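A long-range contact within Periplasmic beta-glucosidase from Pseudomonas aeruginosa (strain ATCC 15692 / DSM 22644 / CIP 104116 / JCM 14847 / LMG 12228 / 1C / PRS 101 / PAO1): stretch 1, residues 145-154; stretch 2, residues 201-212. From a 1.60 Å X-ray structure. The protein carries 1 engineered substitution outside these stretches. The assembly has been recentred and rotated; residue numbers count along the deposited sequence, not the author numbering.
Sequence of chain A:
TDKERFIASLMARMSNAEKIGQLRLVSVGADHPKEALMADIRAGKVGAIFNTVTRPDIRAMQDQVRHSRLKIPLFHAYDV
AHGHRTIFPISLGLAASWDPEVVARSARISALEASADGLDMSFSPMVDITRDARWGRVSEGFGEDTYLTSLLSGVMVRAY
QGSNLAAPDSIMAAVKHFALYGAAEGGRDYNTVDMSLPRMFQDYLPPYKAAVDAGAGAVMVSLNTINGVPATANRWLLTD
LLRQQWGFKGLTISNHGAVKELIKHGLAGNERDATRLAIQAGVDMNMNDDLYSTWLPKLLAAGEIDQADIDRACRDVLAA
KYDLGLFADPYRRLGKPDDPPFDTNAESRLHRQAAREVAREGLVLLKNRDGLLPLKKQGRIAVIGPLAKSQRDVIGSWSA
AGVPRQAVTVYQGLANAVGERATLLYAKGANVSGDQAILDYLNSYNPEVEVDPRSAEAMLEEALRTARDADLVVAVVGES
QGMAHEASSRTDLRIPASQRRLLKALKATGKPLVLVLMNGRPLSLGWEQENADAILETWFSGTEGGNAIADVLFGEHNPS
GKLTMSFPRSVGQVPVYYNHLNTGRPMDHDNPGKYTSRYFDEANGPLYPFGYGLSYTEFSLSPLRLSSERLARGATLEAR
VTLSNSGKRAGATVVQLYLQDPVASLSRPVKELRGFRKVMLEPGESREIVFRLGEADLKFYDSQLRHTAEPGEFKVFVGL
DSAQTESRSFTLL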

ATOM      1  N   ASP A 145      15.067   4.136  -6.007  1.00 11.27           N
ATOM      2  CA  ASP A 145      16.078   3.079  -6.235  1.00 11.66           C
ATOM      3  C   ASP A 145      17.118   2.959  -5.124  1.00 11.78           C
ATOM      4  O   ASP A 145      17.757   3.948  -4.752  1.00 13.44           O
ATOM      5  CB  ASP A 145      16.813   3.291  -7.547  1.00 12.89           C
ATOM      6  CG  ASP A 145      17.748   2.121  -7.805  1.00 13.70           C
ATOM      7  OD1 ASP A 145      17.262   0.958  -7.930  1.00 16.71           O
ATOM      8  OD2 ASP A 145      18.953   2.410  -7.894  1.00 14.72           O
ATOM      9  N   THR A 146      17.340   1.729  -4.715  1.00 12.16           N
ATOM     10  CA  THR A 146      18.274   1.457  -3.584  1.00 12.55           C
ATOM     11  C   THR A 146      19.710   1.759  -4.020  1.00 12.99           C
ATOM     12  O   THR A 146      20.465   2.343  -3.251  1.00 13.44           O
ATOM     13  CB  THR A 146      18.105   0.021  -3.131  1.00 13.81           C
ATOM     14  OG1 THR A 146      16.745  -0.192  -2.768  1.00 14.24           O
ATOM     15  CG2 THR A 146      19.037  -0.286  -2.001  1.00 14.22           C
ATOM     16  N   TYR A 147      20.123   1.307  -5.203  1.00 13.09           N
ATOM     17  CA  TYR A 147      21.485   1.540  -5.716  1.00 13.18           C
ATOM     18  C   TYR A 147      21.798   3.030  -5.775  1.00 12.34           C
ATOM     19  O   TYR A 147      22.849   3.521  -5.241  1.00 13.64           O
ATOM     20  CB  TYR A 147      21.714   0.779  -7.015  1.00 13.29           C
ATOM     21  CG  TYR A 147      23.079   0.921  -7.597  1.00 15.43           C
ATOM     22  CD1 TYR A 147      23.382   1.955  -8.444  1.00 17.54           C
ATOM     23  CD2 TYR A 147      24.049  -0.010  -7.307  1.00 21.99           C
ATOM     24  CE1 TYR A 147      24.674   2.138  -8.939  1.00 21.17           C
ATOM     25  CE2 TYR A 147      25.322   0.123  -7.839  1.00 23.03           C
ATOM     26  CZ  TYR A 147      25.639   1.186  -8.636  1.00 25.93           C
ATOM     27  OH  TYR A 147      26.925   1.120  -9.129  1.00 30.06           O
ATOM     28  N   LEU A 148      20.964   3.785  -6.465  1.00 12.63           N
ATOM     29  CA  LEU A 148      21.228   5.194  -6.697  1.00 12.90           C
ATOM     30  C   LEU A 148      21.170   5.919  -5.332  1.00 12.44           C
ATOM     31  O   LEU A 148      22.061   6.752  -5.083  1.00 13.39           O
ATOM     32  CB  LEU A 148      20.200   5.748  -7.673  1.00 14.49           C
ATOM     33  CG  LEU A 148      20.360   7.224  -7.960  1.00 15.95           C
ATOM     34  CD1 LEU A 148      21.751   7.527  -8.536  1.00 18.28           C
ATOM     35  CD2 LEU A 148      19.293   7.657  -8.936  1.00 19.19           C
ATOM     36  N   THR A 149      20.137   5.674  -4.524  1.00 12.22           N
ATOM     37  CA  THR A 149      20.019   6.397  -3.250  1.00 12.55           C
ATOM     38  C   THR A 149      21.219   6.056  -2.335  1.00 11.56           C
ATOM     39  O   THR A 149      21.741   6.983  -1.649  1.00 12.46           O
ATOM     40  CB  THR A 149      18.695   6.114  -2.562  1.00 12.17           C
ATOM     41  OG1 THR A 149      17.670   6.671  -3.401  1.00 13.80           O
ATOM     42  CG2 THR A 149      18.632   6.681  -1.157  1.00 12.83           C
ATOM     43  N   SER A 150      21.670   4.814  -2.344  1.00 12.06           N
ATOM     44  CA  SER A 150      22.853   4.391  -1.536  1.00 12.79           C
ATOM     45  C   SER A 150      24.094   5.158  -2.006  1.00 15.11           C
ATOM     46  O   SER A 150      24.874   5.665  -1.163  1.00 15.32           O
ATOM     47  CB  SER A 150      23.056   2.941  -1.547  1.00 13.81           C
ATOM     48  OG  SER A 150      21.965   2.302  -0.916  1.00 14.40           O
ATOM     49  N   LEU A 151      24.292   5.240  -3.306  1.00 13.88           N
ATOM     50  CA  LEU A 151      25.456   5.950  -3.852  1.00 15.71           C
ATOM     51  C   LEU A 151      25.394   7.422  -3.434  1.00 14.79           C
ATOM     52  O   LEU A 151      26.401   7.978  -2.924  1.00 16.06           O
ATOM     53  CB  LEU A 151      25.429   5.784  -5.377  1.00 18.54           C
ATOM     54  CG  LEU A 151      26.623   6.318  -6.151  1.00 24.92           C
ATOM     55  CD1 LEU A 151      26.593   5.725  -7.558  1.00 28.64           C
ATOM     56  CD2 LEU A 151      26.614   7.805  -6.315  1.00 30.32           C
ATOM     57  N   LEU A 152      24.268   8.077  -3.636  1.00 12.71           N
ATOM     58  CA  LEU A 152      24.124   9.514  -3.348  1.00 13.82           C
ATOM     59  C   LEU A 152      24.212   9.768  -1.836  1.00 13.54           C
ATOM     60  O   LEU A 152      24.709  10.796  -1.457  1.00 14.17           O
ATOM     61  CB  LEU A 152      22.855  10.068  -3.992  1.00 14.97           C
ATOM     62  CG  LEU A 152      22.856   9.972  -5.525  1.00 15.31           C
ATOM     63  CD1 LEU A 152      21.633  10.711  -6.024  1.00 16.75           C
ATOM     64  CD2 LEU A 152      24.111  10.630  -6.147  1.00 17.27           C
ATOM     65  N   SER A 153      23.754   8.836  -0.996  1.00 13.84           N
ATOM     66  CA  SER A 153      23.857   8.947   0.466  1.00 14.21           C
ATOM     67  C   SER A 153      25.339   9.106   0.842  1.00 14.70           C
ATOM     68  O   SER A 153      25.670  10.035   1.576  1.00 15.98           O
ATOM     69  CB  SER A 153      23.234   7.734   1.109  1.00 14.67           C
ATOM     70  OG  SER A 153      23.531   7.656   2.510  1.00 14.37           O
ATOM     71  N   GLY A 154      26.178   8.226   0.340  1.00 14.96           N
ATOM     72  CA  GLY A 154      27.621   8.286   0.635  1.00 15.03           C
ATOM     73  C   GLY A 154      28.236   9.561   0.077  1.00 15.77           C
ATOM     74  O   GLY A 154      29.024  10.220   0.762  1.00 15.86           O
ATOM     75  N   PHE A 201      16.264  -5.494   4.443  1.00 13.86           N
ATOM     76  CA  PHE A 201      17.722  -5.601   4.275  1.00 14.36           C
ATOM     77  C   PHE A 201      18.161  -5.333   2.842  1.00 14.58           C
ATOM     78  O   PHE A 201      19.198  -4.680   2.627  1.00 16.52           O
ATOM     79  CB  PHE A 201      18.212  -6.949   4.795  1.00 14.98           C
ATOM     80  CG  PHE A 201      18.445  -6.924   6.288  1.00 17.58           C
ATOM     81  CD1 PHE A 201      17.405  -6.983   7.169  1.00 18.13           C
ATOM     82  CD2 PHE A 201      19.682  -6.547   6.780  1.00 25.59           C
ATOM     83  CE1 PHE A 201      17.618  -6.910   8.538  1.00 20.43           C
ATOM     84  CE2 PHE A 201      19.889  -6.386   8.146  1.00 28.06           C
ATOM     85  CZ  PHE A 201      18.859  -6.614   9.022  1.00 24.64           C
ATOM     86  N   GLN A 202      17.432  -5.854   1.863  1.00 14.32           N
ATOM     87  CA  GLN A 202      17.841  -5.732   0.455  1.00 16.11           C
ATOM     88  C   GLN A 202      17.582  -4.318  -0.063  1.00 14.24           C
ATOM     89  O   GLN A 202      18.434  -3.774  -0.795  1.00 15.06           O
ATOM     90  CB  GLN A 202      17.080  -6.740  -0.401  1.00 16.67           C
ATOM     91  CG  GLN A 202      17.614  -6.815  -1.816  1.00 19.43           C
ATOM     92  CD  GLN A 202      18.968  -7.489  -1.898  1.00 22.35           C
ATOM     93  OE1 GLN A 202      19.385  -8.222  -1.023  1.00 31.71           O
ATOM     94  NE2 GLN A 202      19.620  -7.324  -3.027  1.00 24.05           N
ATOM     95  N   ASP A 203      16.430  -3.736   0.283  1.00 13.44           N
ATOM     96  CA  ASP A 203      15.971  -2.533  -0.453  1.00 15.11           C
ATOM     97  C   ASP A 203      15.980  -1.263   0.412  1.00 14.35           C
ATOM     98  O   ASP A 203      16.222  -0.187  -0.155  1.00 14.77           O
ATOM     99  CB  ASP A 203      14.548  -2.744  -0.957  1.00 16.21           C
ATOM    100  CG  ASP A 203      14.426  -3.871  -1.981  1.00 21.44           C
ATOM    101  OD1 ASP A 203      15.432  -4.143  -2.692  1.00 23.29           O
ATOM    102  OD2 ASP A 203      13.330  -4.402  -2.071  1.00 30.06           O
ATOM    103  N   TYR A 204      15.669  -1.326   1.697  1.00 13.58           N
ATOM    104  CA  TYR A 204      15.373  -0.083   2.461  1.00 14.02           C
ATOM    105  C   TYR A 204      16.536   0.307   3.358  1.00 15.37           C
ATOM    106  O   TYR A 204      16.749   1.512   3.497  1.00 17.12           O
ATOM    107  CB  TYR A 204      14.097  -0.263   3.274  1.00 14.43           C
ATOM    108  CG  TYR A 204      12.845  -0.015   2.487  1.00 14.94           C
ATOM    109  CD1 TYR A 204      12.260  -0.997   1.696  1.00 16.91           C
ATOM    110  CD2 TYR A 204      12.262   1.239   2.470  1.00 16.21           C
ATOM    111  CE1 TYR A 204      11.110  -0.733   0.974  1.00 19.67           C
ATOM    112  CE2 TYR A 204      11.116   1.517   1.765  1.00 16.12           C
ATOM    113  CZ  TYR A 204      10.548   0.522   0.976  1.00 17.67           C
ATOM    114  OH  TYR A 204       9.435   0.825   0.248  1.00 18.20           O
ATOM    115  N   LEU A 205      17.282  -0.635   3.918  1.00 13.85           N
ATOM    116  CA  LEU A 205      18.370  -0.291   4.862  1.00 13.63           C
ATOM    117  C   LEU A 205      19.670   0.139   4.175  1.00 13.95           C
ATOM    118  O   LEU A 205      20.411   0.896   4.787  1.00 15.20           O
ATOM    119  CB  LEU A 205      18.623  -1.454   5.813  1.00 14.20           C
ATOM    120  CG  LEU A 205      17.544  -1.697   6.849  1.00 13.87           C
ATOM    121  CD1 LEU A 205      17.809  -3.024   7.573  1.00 15.72           C
ATOM    122  CD2 LEU A 205      17.466  -0.545   7.832  1.00 17.54           C
ATOM    123  N   PRO A 206      20.061  -0.331   2.966  1.00 14.74           N
ATOM    124  CA  PRO A 206      21.370   0.001   2.410  1.00 13.71           C
ATOM    125  C   PRO A 206      21.749   1.479   2.356  1.00 14.34           C
ATOM    126  O   PRO A 206      22.942   1.786   2.588  1.00 15.53           O
ATOM    127  CB  PRO A 206      21.390  -0.662   1.034  1.00 14.88           C
ATOM    128  CG  PRO A 206      20.504  -1.854   1.233  1.00 15.04           C
ATOM    129  CD  PRO A 206      19.391  -1.364   2.134  1.00 14.66           C
ATOM    130  N   PRO A 207      20.838   2.450   2.099  1.00 14.70           N
ATOM    131  CA  PRO A 207      21.270   3.850   2.101  1.00 13.60           C
ATOM    132  C   PRO A 207      21.775   4.368   3.455  1.00 13.26           C
ATOM    133  O   PRO A 207      22.718   5.151   3.486  1.00 13.88           O
ATOM    134  CB  PRO A 207      20.038   4.625   1.657  1.00 15.23           C
ATOM    135  CG  PRO A 207      19.279   3.567   0.857  1.00 16.23           C
ATOM    136  CD  PRO A 207      19.458   2.272   1.618  1.00 15.85           C
ATOM    137  N   TYR A 208      21.188   3.865   4.524  1.00 13.31           N
ATOM    138  CA  TYR A 208      21.655   4.284   5.869  1.00 13.18           C
ATOM    139  C   TYR A 208      23.022   3.673   6.128  1.00 14.18           C
ATOM    140  O   TYR A 208      23.904   4.386   6.633  1.00 14.53           O
ATOM    141  CB  TYR A 208      20.683   3.909   6.977  1.00 12.66           C
ATOM    142  CG  TYR A 208      19.261   4.299   6.723  1.00 13.61           C
ATOM    143  CD1 TYR A 208      18.792   5.591   6.846  1.00 14.08           C
ATOM    144  CD2 TYR A 208      18.354   3.320   6.428  1.00 12.30           C
ATOM    145  CE1 TYR A 208      17.477   5.916   6.551  1.00 14.79           C
ATOM    146  CE2 TYR A 208      17.026   3.611   6.169  1.00 14.35           C
ATOM    147  CZ  TYR A 208      16.576   4.909   6.225  1.00 14.54           C
ATOM    148  OH  TYR A 208      15.244   5.189   6.000  1.00 14.67           O
ATOM    149  N   LYS A 209      23.210   2.409   5.754  1.00 15.28           N
ATOM    150  CA  LYS A 209      24.526   1.773   5.896  1.00 16.46           C
ATOM    151  C   LYS A 209      25.567   2.501   5.047  1.00 17.98           C
ATOM    152  O   LYS A 209      26.733   2.626   5.483  1.00 17.75           O
ATOM    153  CB  LYS A 209      24.443   0.287   5.554  1.00 19.63           C
ATOM    154  CG  LYS A 209      25.738  -0.450   5.822  1.00 22.82           C
ATOM    155  CD  LYS A 209      25.599  -1.914   5.623  1.00 29.55           C
ATOM    156  CE  LYS A 209      26.800  -2.638   6.185  1.00 35.74           C
ATOM    157  NZ  LYS A 209      28.034  -2.287   5.453  1.00 36.87           N
ATOM    158  N   ALA A 210      25.224   2.940   3.834  1.00 14.61           N
ATOM    159  CA  ALA A 210      26.171   3.675   2.975  1.00 15.71           C
ATOM    160  C   ALA A 210      26.617   4.955   3.682  1.00 15.54           C
ATOM    161  O   ALA A 210      27.819   5.345   3.570  1.00 16.48           O
ATOM    162  CB  ALA A 210      25.487   4.047   1.682  1.00 16.57           C
ATOM    163  N   ALA A 211      25.698   5.638   4.371  1.00 15.85           N
ATOM    164  CA  ALA A 211      26.048   6.870   5.088  1.00 15.72           C
ATOM    165  C   ALA A 211      27.021   6.514   6.238  1.00 15.88           C
ATOM    166  O   ALA A 211      28.007   7.220   6.426  1.00 16.80           O
ATOM    167  CB  ALA A 211      24.817   7.559   5.598  1.00 15.65           C
ATOM    168  N   VAL A 212      26.701   5.481   7.002  1.00 15.94           N
ATOM    169  CA  VAL A 212      27.556   5.017   8.137  1.00 15.90           C
ATOM    170  C   VAL A 212      28.947   4.670   7.586  1.00 17.19           C
ATOM    171  O   VAL A 212      30.002   5.146   8.138  1.00 19.06           O
ATOM    172  CB  VAL A 212      26.920   3.832   8.861  1.00 16.73           C
ATOM    173  CG1 VAL A 212      27.901   3.194   9.832  1.00 18.88           C
ATOM    174  CG2 VAL A 212      25.670   4.239   9.589  1.00 18.18           C
TER

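Which polar bonds tie the two stretches together? Two hydroxyls of the first helix each donate to a backbone carbonyl of the second stretch: Thr146 OG1 to Asp203 O at 2.7 Å, and Ser153 OG to Pro207 O at 2.8 Å. Thr146, with chi1 near -57° (m), and Ser153, with chi1 at 169° (t), both direct CA-to-CB toward the partner, and both side chains are short, with their hydroxyls one bond beyond CB. Pro207, four residues on from Asp203, has no N-H that could bond Asp203 O in the usual helical way; Thr146 OG1 donates to it instead. Pro207 O already accepts from Ala211 N at 3.1 Å, and Ser153 adds a second donor.

What does Ser150 do between these two bonds? Ser150 OG sits 3.2 Å from Pro207 N, but that nitrogen carries no hydrogen and no bond forms. Instead Ser150 OG donates to Thr146 O within its own helix, at 2.8 Å. The serine is thereby satisfied while packed beside the prolines, with Ser150 OG 3.5 Å from Pro207 CG.

How do the helices come so close? Helices 146-154 and 206-212 run nearly parallel, at 22°, with a closest axis approach of 7.8 Å, and the CA atoms of Ser150 and Pro207 are 4.0 Å from each other. Small residues line this approach: Ala210 CB reaches Ser150 O at 3.3 Å, Ser153 OG meets Ala211 CB at 3.3 Å, and Gly154 brings its CA within 4.2 Å of Ala210 O.

What fills the remaining surface? Methyl groups and proline rings do. Thr146 CG2 packs 3.9 Å from Pro206 CB, and Thr149 CG2 lies 3.8 Å from Pro207 CB. Thr146 and Pro207 contribute the largest areas to the 389 Å² buried in total, the threonine serving as both donor and apolar surface.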